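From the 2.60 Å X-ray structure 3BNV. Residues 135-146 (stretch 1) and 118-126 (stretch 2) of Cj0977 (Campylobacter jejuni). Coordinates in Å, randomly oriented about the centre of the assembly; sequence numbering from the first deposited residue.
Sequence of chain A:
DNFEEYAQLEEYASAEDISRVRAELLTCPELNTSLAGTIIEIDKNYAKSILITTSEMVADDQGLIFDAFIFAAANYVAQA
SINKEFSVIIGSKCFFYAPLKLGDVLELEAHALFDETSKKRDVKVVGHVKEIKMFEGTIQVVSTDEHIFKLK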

ATOM      1  N   PHE A 135      -5.689 -11.362  -5.275  1.00 33.09           N
ATOM      2  CA  PHE A 135      -4.423 -10.930  -4.767  1.00 32.83           C
ATOM      3  C   PHE A 135      -3.762 -12.038  -3.953  1.00 33.06           C
ATOM      4  O   PHE A 135      -4.425 -12.796  -3.222  1.00 33.09           O
ATOM      5  CB  PHE A 135      -4.607  -9.644  -3.929  1.00 32.20           C
ATOM      6  CG  PHE A 135      -3.410  -9.263  -3.121  1.00 30.88           C
ATOM      7  CD1 PHE A 135      -2.430  -8.437  -3.651  1.00 30.35           C
ATOM      8  CD2 PHE A 135      -3.260  -9.716  -1.831  1.00 30.82           C
ATOM      9  CE1 PHE A 135      -1.283  -8.052  -2.898  1.00 28.55           C
ATOM     10  CE2 PHE A 135      -2.117  -9.341  -1.062  1.00 31.39           C
ATOM     11  CZ  PHE A 135      -1.126  -8.507  -1.609  1.00 29.32           C
ATOM     12  N   GLU A 136      -2.448 -12.116  -4.081  1.00 33.11           N
ATOM     13  CA  GLU A 136      -1.668 -13.127  -3.373  1.00 33.48           C
ATOM     14  C   GLU A 136      -0.307 -12.495  -3.031  1.00 33.32           C
ATOM     15  O   GLU A 136       0.303 -11.825  -3.869  1.00 33.18           O
ATOM     16  CB  GLU A 136      -1.533 -14.366  -4.267  1.00 33.50           C
ATOM     17  CG  GLU A 136      -1.022 -15.616  -3.593  1.00 34.84           C
ATOM     18  CD  GLU A 136      -1.593 -16.914  -4.188  1.00 37.06           C
ATOM     19  OE1 GLU A 136      -2.171 -16.914  -5.308  1.00 37.50           O
ATOM     20  OE2 GLU A 136      -1.462 -17.954  -3.514  1.00 38.61           O
ATOM     21  N   GLY A 137       0.149 -12.669  -1.800  1.00 33.07           N
ATOM     22  CA  GLY A 137       1.409 -12.066  -1.422  1.00 33.20           C
ATOM     23  C   GLY A 137       2.082 -12.604  -0.175  1.00 33.15           C
ATOM     24  O   GLY A 137       1.445 -13.191   0.700  1.00 33.13           O
ATOM     25  N   THR A 138       3.389 -12.397  -0.104  1.00 33.05           N
ATOM     26  CA  THR A 138       4.137 -12.713   1.095  1.00 33.20           C
ATOM     27  C   THR A 138       4.661 -11.432   1.703  1.00 33.25           C
ATOM     28  O   THR A 138       5.304 -10.625   1.020  1.00 33.42           O
ATOM     29  CB  THR A 138       5.359 -13.566   0.802  1.00 32.97           C
ATOM     30  OG1 THR A 138       4.967 -14.800   0.185  1.00 33.26           O
ATOM     31  CG2 THR A 138       6.038 -13.879   2.096  1.00 33.86           C
ATOM     32  N   ILE A 139       4.440 -11.266   2.998  1.00 33.13           N
ATOM     33  CA  ILE A 139       4.885 -10.060   3.679  1.00 33.06           C
ATOM     34  C   ILE A 139       5.767 -10.393   4.871  1.00 32.98           C
ATOM     35  O   ILE A 139       5.432 -11.243   5.682  1.00 33.18           O
ATOM     36  CB  ILE A 139       3.674  -9.243   4.111  1.00 32.80           C
ATOM     37  CG1 ILE A 139       2.960  -8.720   2.863  1.00 33.30           C
ATOM     38  CG2 ILE A 139       4.086  -8.110   4.977  1.00 32.41           C
ATOM     39  CD1 ILE A 139       1.840  -7.799   3.185  1.00 34.44           C
ATOM     40  N   GLN A 140       6.901  -9.728   4.977  1.00 32.95           N
ATOM     41  CA  GLN A 140       7.828 -10.013   6.052  1.00 33.31           C
ATOM     42  C   GLN A 140       7.637  -9.014   7.186  1.00 32.92           C
ATOM     43  O   GLN A 140       7.847  -7.836   7.010  1.00 33.01           O
ATOM     44  CB  GLN A 140       9.258  -9.980   5.519  1.00 33.23           C
ATOM     45  CG  GLN A 140       9.627 -11.114   4.563  1.00 34.11           C
ATOM     46  CD  GLN A 140      11.109 -11.058   4.162  1.00 36.00           C
ATOM     47  OE1 GLN A 140      11.611 -10.000   3.741  1.00 38.89           O
ATOM     48  NE2 GLN A 140      11.823 -12.194   4.306  1.00 37.75           N
ATOM     49  N   VAL A 141       7.214  -9.512   8.347  1.00 33.02           N
ATOM     50  CA  VAL A 141       6.966  -8.696   9.530  1.00 32.77           C
ATOM     51  C   VAL A 141       8.089  -8.899  10.539  1.00 32.73           C
ATOM     52  O   VAL A 141       8.487 -10.002  10.785  1.00 32.99           O
ATOM     53  CB  VAL A 141       5.662  -9.100  10.247  1.00 33.07           C
ATOM     54  CG1 VAL A 141       5.372  -8.132  11.384  1.00 32.66           C
ATOM     55  CG2 VAL A 141       4.464  -9.181   9.281  1.00 31.78           C
ATOM     56  N   VAL A 142       8.605  -7.824  11.118  1.00 32.72           N
ATOM     57  CA  VAL A 142       9.582  -7.935  12.192  1.00 32.41           C
ATOM     58  C   VAL A 142       9.061  -7.197  13.415  1.00 32.54           C
ATOM     59  O   VAL A 142       8.421  -6.136  13.284  1.00 32.34           O
ATOM     60  CB  VAL A 142      10.952  -7.321  11.822  1.00 32.28           C
ATOM     61  CG1 VAL A 142      11.810  -7.270  13.029  1.00 30.60           C
ATOM     62  CG2 VAL A 142      11.648  -8.132  10.732  1.00 32.25           C
ATOM     63  N   SER A 143       9.332  -7.741  14.601  1.00 32.45           N
ATOM     64  CA  SER A 143       8.877  -7.083  15.824  1.00 32.59           C
ATOM     65  C   SER A 143      10.011  -6.755  16.776  1.00 32.60           C
ATOM     66  O   SER A 143      11.121  -7.293  16.688  1.00 32.85           O
ATOM     67  CB  SER A 143       7.770  -7.876  16.525  1.00 32.24           C
ATOM     68  OG  SER A 143       8.175  -9.196  16.819  1.00 33.75           O
ATOM     69  N   THR A 144       9.757  -5.821  17.669  1.00 32.34           N
ATOM     70  CA  THR A 144      10.763  -5.515  18.649  1.00 32.58           C
ATOM     71  C   THR A 144      10.113  -5.502  20.024  1.00 32.78           C
ATOM     72  O   THR A 144       8.874  -5.489  20.135  1.00 32.64           O
ATOM     73  CB  THR A 144      11.491  -4.203  18.301  1.00 32.69           C
ATOM     74  OG1 THR A 144      10.527  -3.176  18.023  1.00 33.62           O
ATOM     75  CG2 THR A 144      12.347  -4.398  17.053  1.00 32.24           C
ATOM     76  N   ASP A 145      10.934  -5.556  21.069  1.00 33.26           N
ATOM     77  CA  ASP A 145      10.402  -5.567  22.433  1.00 33.65           C
ATOM     78  C   ASP A 145      10.039  -4.144  22.821  1.00 33.32           C
ATOM     79  O   ASP A 145       9.179  -3.934  23.672  1.00 33.35           O
ATOM     80  CB  ASP A 145      11.382  -6.196  23.441  1.00 34.27           C
ATOM     81  CG  ASP A 145      11.924  -7.553  22.977  1.00 36.14           C
ATOM     82  OD1 ASP A 145      12.542  -7.596  21.888  1.00 39.92           O
ATOM     83  OD2 ASP A 145      11.756  -8.572  23.690  1.00 36.94           O
ATOM     84  N   GLU A 146      10.668  -3.169  22.162  1.00 33.06           N
ATOM     85  CA  GLU A 146      10.310  -1.754  22.340  1.00 32.75           C
ATOM     86  C   GLU A 146       9.979  -1.047  21.026  1.00 32.18           C
ATOM     87  O   GLU A 146      10.289  -1.548  19.952  1.00 31.94           O
ATOM     88  CB  GLU A 146      11.400  -1.011  23.114  1.00 32.69           C
ATOM     89  CG  GLU A 146      11.396  -1.385  24.591  1.00 34.19           C
ATOM     90  CD  GLU A 146      12.734  -1.148  25.295  1.00 37.13           C
ATOM     91  OE1 GLU A 146      13.452  -0.163  24.969  1.00 37.20           O
ATOM     92  OE2 GLU A 146      13.054  -1.953  26.204  1.00 38.31           O
TER
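Stretch 2, residues 118-126: SKKRDVKVV

Stretch 2 lies alongside stretch 1 as a neighbouring antiparallel β-strand. Residues 120-126 are extended, with phi between -95° and -137° and psi between 121° and 142°, and the strand continues later in the chain; Ser118 and Lys119 lead into it as loop. The N-to-C directions of the two strands differ by 156°, their axes approach to 4.6 Å, and the contact buries 919 Å² summed over both sides.

The register runs from Glu136 opposite Val126 to Val142 opposite Lys120. Pairs with and without mutual hydrogen bonds alternate, and their CA-CA distances alternate too: 4.5 Å for Glu136-Val126, 5.1 Å for Gly137-Val125, 4.7 Å for Thr138-Lys124, 5.1 Å for Ile139-Val123, 4.7 Å for Gln140-Asp122, 5.2 Å for Val141-Arg121 and 4.4 Å for Val142-Lys120.

In the three wider pairs, each residue gives its amide and its carbonyl to the residue opposite. Val125 N donates to Gly137 O at 2.7 Å, nearly linear at 178°, and Gly137 N returns the bond to Val125 O at 2.8 Å. Val123 N reaches Ile139 O at 2.9 Å, while Ile139 N reaches Val123 O at 2.8 Å. Arg121 N to Val141 O and Val141 N to Arg121 O are both 2.8 Å. A seventh backbone bond, Ser143 N to Lys119 O at 3.1 Å, extends the ladder to the loop residue preceding the strand. Several of these carbonyls also receive CA-H...O contacts, among them Thr138 CA to Val123 O at 3.2 Å, Gln140 CA to Arg121 O at 3.3 Å and Val142 CA to Lys119 O at 3.2 Å.

Side-chain polar groups are less evenly served. The Lys119 side chain, whose CA-to-CB bond points toward stretch 1, reaches Asp145 in a salt bridge, NZ to OD1 at 2.6 Å; Lys119 has the largest covered area of any residue here. Gln140 NE2 makes only a weak hydrogen bond to Asp122 OD1, at 3.5 Å. Glu136 OE2 and Lys124 NZ, 4.4 Å apart, are of opposite charge but lie beyond salt-bridge range; both carboxylate oxygens of Glu136 find hydrogen bonds just outside the stretches. Arg121 NH2 is satisfied elsewhere in the structure, in keeping with a side chain whose end leads away from stretch 1. Within stretch 2, Ser118 OG accepts from Lys120 N at 2.9 Å; within stretch 1, Thr144 OG1 donates to Glu146 O at 2.5 Å.

The face bearing Ile139, Val141, Val123 and Val125 is joined by apolar contacts: Val141 CG2 to Val123 CG2 at 3.9 Å and Ile139 CD1 to Val125 CG2 at 4.3 Å. Phe135 brings its ring edge to Val125, CE2 to CG1 at 4.3 Å. A CB on Gly137 would be crowded by that ring, 3.1 Å from Phe135 CZ. The other face carries Glu136, Thr138, Gln140, Asp122 and Lys124, with Val142 CG2 packed 3.8 Å from Lys120 CB.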

ATOM      1  N   SER A 118      12.284 -16.670  16.020  1.00 39.84           N
ATOM      2  CA  SER A 118      12.699 -15.434  15.396  1.00 38.75           C
ATOM      3  C   SER A 118      11.656 -14.303  15.505  1.00 37.29           C
ATOM      4  O   SER A 118      10.457 -14.548  15.502  1.00 37.61           O
ATOM      5  CB  SER A 118      13.100 -15.710  13.933  1.00 38.86           C
ATOM      6  OG  SER A 118      13.291 -14.496  13.207  1.00 40.46           O
ATOM      7  N   LYS A 119      12.130 -13.066  15.615  1.00 35.27           N
ATOM      8  CA  LYS A 119      11.272 -11.868  15.528  1.00 34.68           C
ATOM      9  C   LYS A 119      10.894 -11.494  14.083  1.00 34.12           C
ATOM     10  O   LYS A 119      10.018 -10.656  13.865  1.00 33.92           O
ATOM     11  CB  LYS A 119      11.946 -10.672  16.214  1.00 34.84           C
ATOM     12  CG  LYS A 119      12.128 -10.828  17.707  1.00 34.20           C
ATOM     13  CD  LYS A 119      12.983  -9.704  18.236  1.00 35.76           C
ATOM     14  CE  LYS A 119      13.213  -9.857  19.742  1.00 37.13           C
ATOM     15  NZ  LYS A 119      11.927  -9.740  20.480  1.00 36.42           N
ATOM     16  N   LYS A 120      11.568 -12.117  13.115  1.00 33.89           N
ATOM     17  CA  LYS A 120      11.264 -11.939  11.698  1.00 33.89           C
ATOM     18  C   LYS A 120      10.368 -13.093  11.213  1.00 33.37           C
ATOM     19  O   LYS A 120      10.739 -14.274  11.312  1.00 33.40           O
ATOM     20  CB  LYS A 120      12.569 -11.833  10.900  1.00 34.09           C
ATOM     21  CG  LYS A 120      12.416 -11.848   9.374  1.00 35.67           C
ATOM     22  CD  LYS A 120      13.781 -11.981   8.676  1.00 35.76           C
ATOM     23  CE  LYS A 120      13.592 -12.125   7.161  1.00 39.74           C
ATOM     24  NZ  LYS A 120      14.716 -11.551   6.309  1.00 39.35           N
ATOM     25  N   ARG A 121       9.190 -12.733  10.711  1.00 33.04           N
ATOM     26  CA  ARG A 121       8.154 -13.682  10.312  1.00 33.00           C
ATOM     27  C   ARG A 121       7.707 -13.463   8.873  1.00 33.16           C
ATOM     28  O   ARG A 121       7.563 -12.305   8.424  1.00 33.04           O
ATOM     29  CB  ARG A 121       6.923 -13.481  11.185  1.00 32.98           C
ATOM     30  CG  ARG A 121       7.189 -13.268  12.638  1.00 33.19           C
ATOM     31  CD  ARG A 121       7.573 -14.577  13.319  1.00 33.09           C
ATOM     32  NE  ARG A 121       6.715 -15.668  12.891  1.00 33.18           N
ATOM     33  CZ  ARG A 121       5.647 -16.091  13.560  1.00 33.60           C
ATOM     34  NH1 ARG A 121       5.296 -15.527  14.700  1.00 33.08           N
ATOM     35  NH2 ARG A 121       4.933 -17.098  13.091  1.00 33.74           N
ATOM     36  N   ASP A 122       7.455 -14.569   8.167  1.00 33.34           N
ATOM     37  CA  ASP A 122       6.894 -14.521   6.798  1.00 33.74           C
ATOM     38  C   ASP A 122       5.393 -14.792   6.864  1.00 33.26           C
ATOM     39  O   ASP A 122       4.957 -15.750   7.478  1.00 33.57           O
ATOM     40  CB  ASP A 122       7.588 -15.562   5.889  1.00 34.13           C
ATOM     41  CG  ASP A 122       9.109 -15.378   5.837  1.00 36.99           C
ATOM     42  OD1 ASP A 122       9.579 -14.229   6.006  1.00 39.49           O
ATOM     43  OD2 ASP A 122       9.848 -16.376   5.630  1.00 39.33           O
ATOM     44  N   VAL A 123       4.605 -13.952   6.224  1.00 32.98           N
ATOM     45  CA  VAL A 123       3.157 -14.086   6.272  1.00 33.00           C
ATOM     46  C   VAL A 123       2.572 -14.207   4.873  1.00 32.95           C
ATOM     47  O   VAL A 123       2.860 -13.401   3.991  1.00 32.98           O
ATOM     48  CB  VAL A 123       2.543 -12.873   6.980  1.00 33.63           C
ATOM     49  CG1 VAL A 123       1.001 -12.971   6.992  1.00 33.68           C
ATOM     50  CG2 VAL A 123       3.107 -12.749   8.390  1.00 32.82           C
ATOM     51  N   LYS A 124       1.754 -15.229   4.672  1.00 33.09           N
ATOM     52  CA  LYS A 124       1.142 -15.475   3.373  1.00 33.19           C
ATOM     53  C   LYS A 124      -0.246 -14.817   3.406  1.00 33.04           C
ATOM     54  O   LYS A 124      -1.053 -15.096   4.300  1.00 33.21           O
ATOM     55  CB  LYS A 124       1.079 -16.990   3.144  1.00 33.39           C
ATOM     56  CG  LYS A 124       1.490 -17.449   1.775  1.00 34.89           C
ATOM     57  CD  LYS A 124       0.633 -16.730   0.691  1.00 38.56           C
ATOM     58  CE  LYS A 124       0.947 -17.210  -0.757  1.00 38.63           C
ATOM     59  NZ  LYS A 124       2.029 -16.399  -1.422  1.00 39.14           N
ATOM     60  N   VAL A 125      -0.498 -13.891   2.489  1.00 32.58           N
ATOM     61  CA  VAL A 125      -1.788 -13.213   2.423  1.00 32.70           C
ATOM     62  C   VAL A 125      -2.481 -13.503   1.085  1.00 32.74           C
ATOM     63  O   VAL A 125      -1.831 -13.554   0.035  1.00 32.83           O
ATOM     64  CB  VAL A 125      -1.641 -11.691   2.538  1.00 33.16           C
ATOM     65  CG1 VAL A 125      -2.999 -11.040   2.767  1.00 32.27           C
ATOM     66  CG2 VAL A 125      -0.664 -11.314   3.658  1.00 34.06           C
ATOM     67  N   VAL A 126      -3.794 -13.670   1.127  1.00 32.36           N
ATOM     68  CA  VAL A 126      -4.553 -14.014  -0.056  1.00 32.40           C
ATOM     69  C   VAL A 126      -5.809 -13.152  -0.021  1.00 32.46           C
ATOM     70  O   VAL A 126      -6.374 -12.954   1.049  1.00 32.57           O
ATOM     71  CB  VAL A 126      -4.944 -15.499  -0.025  1.00 31.89           C
ATOM     72  CG1 VAL A 126      -6.320 -15.655   0.517  1.00 31.76           C
ATOM     73  CG2 VAL A 126      -4.905 -16.076  -1.373  1.00 33.00           C
TER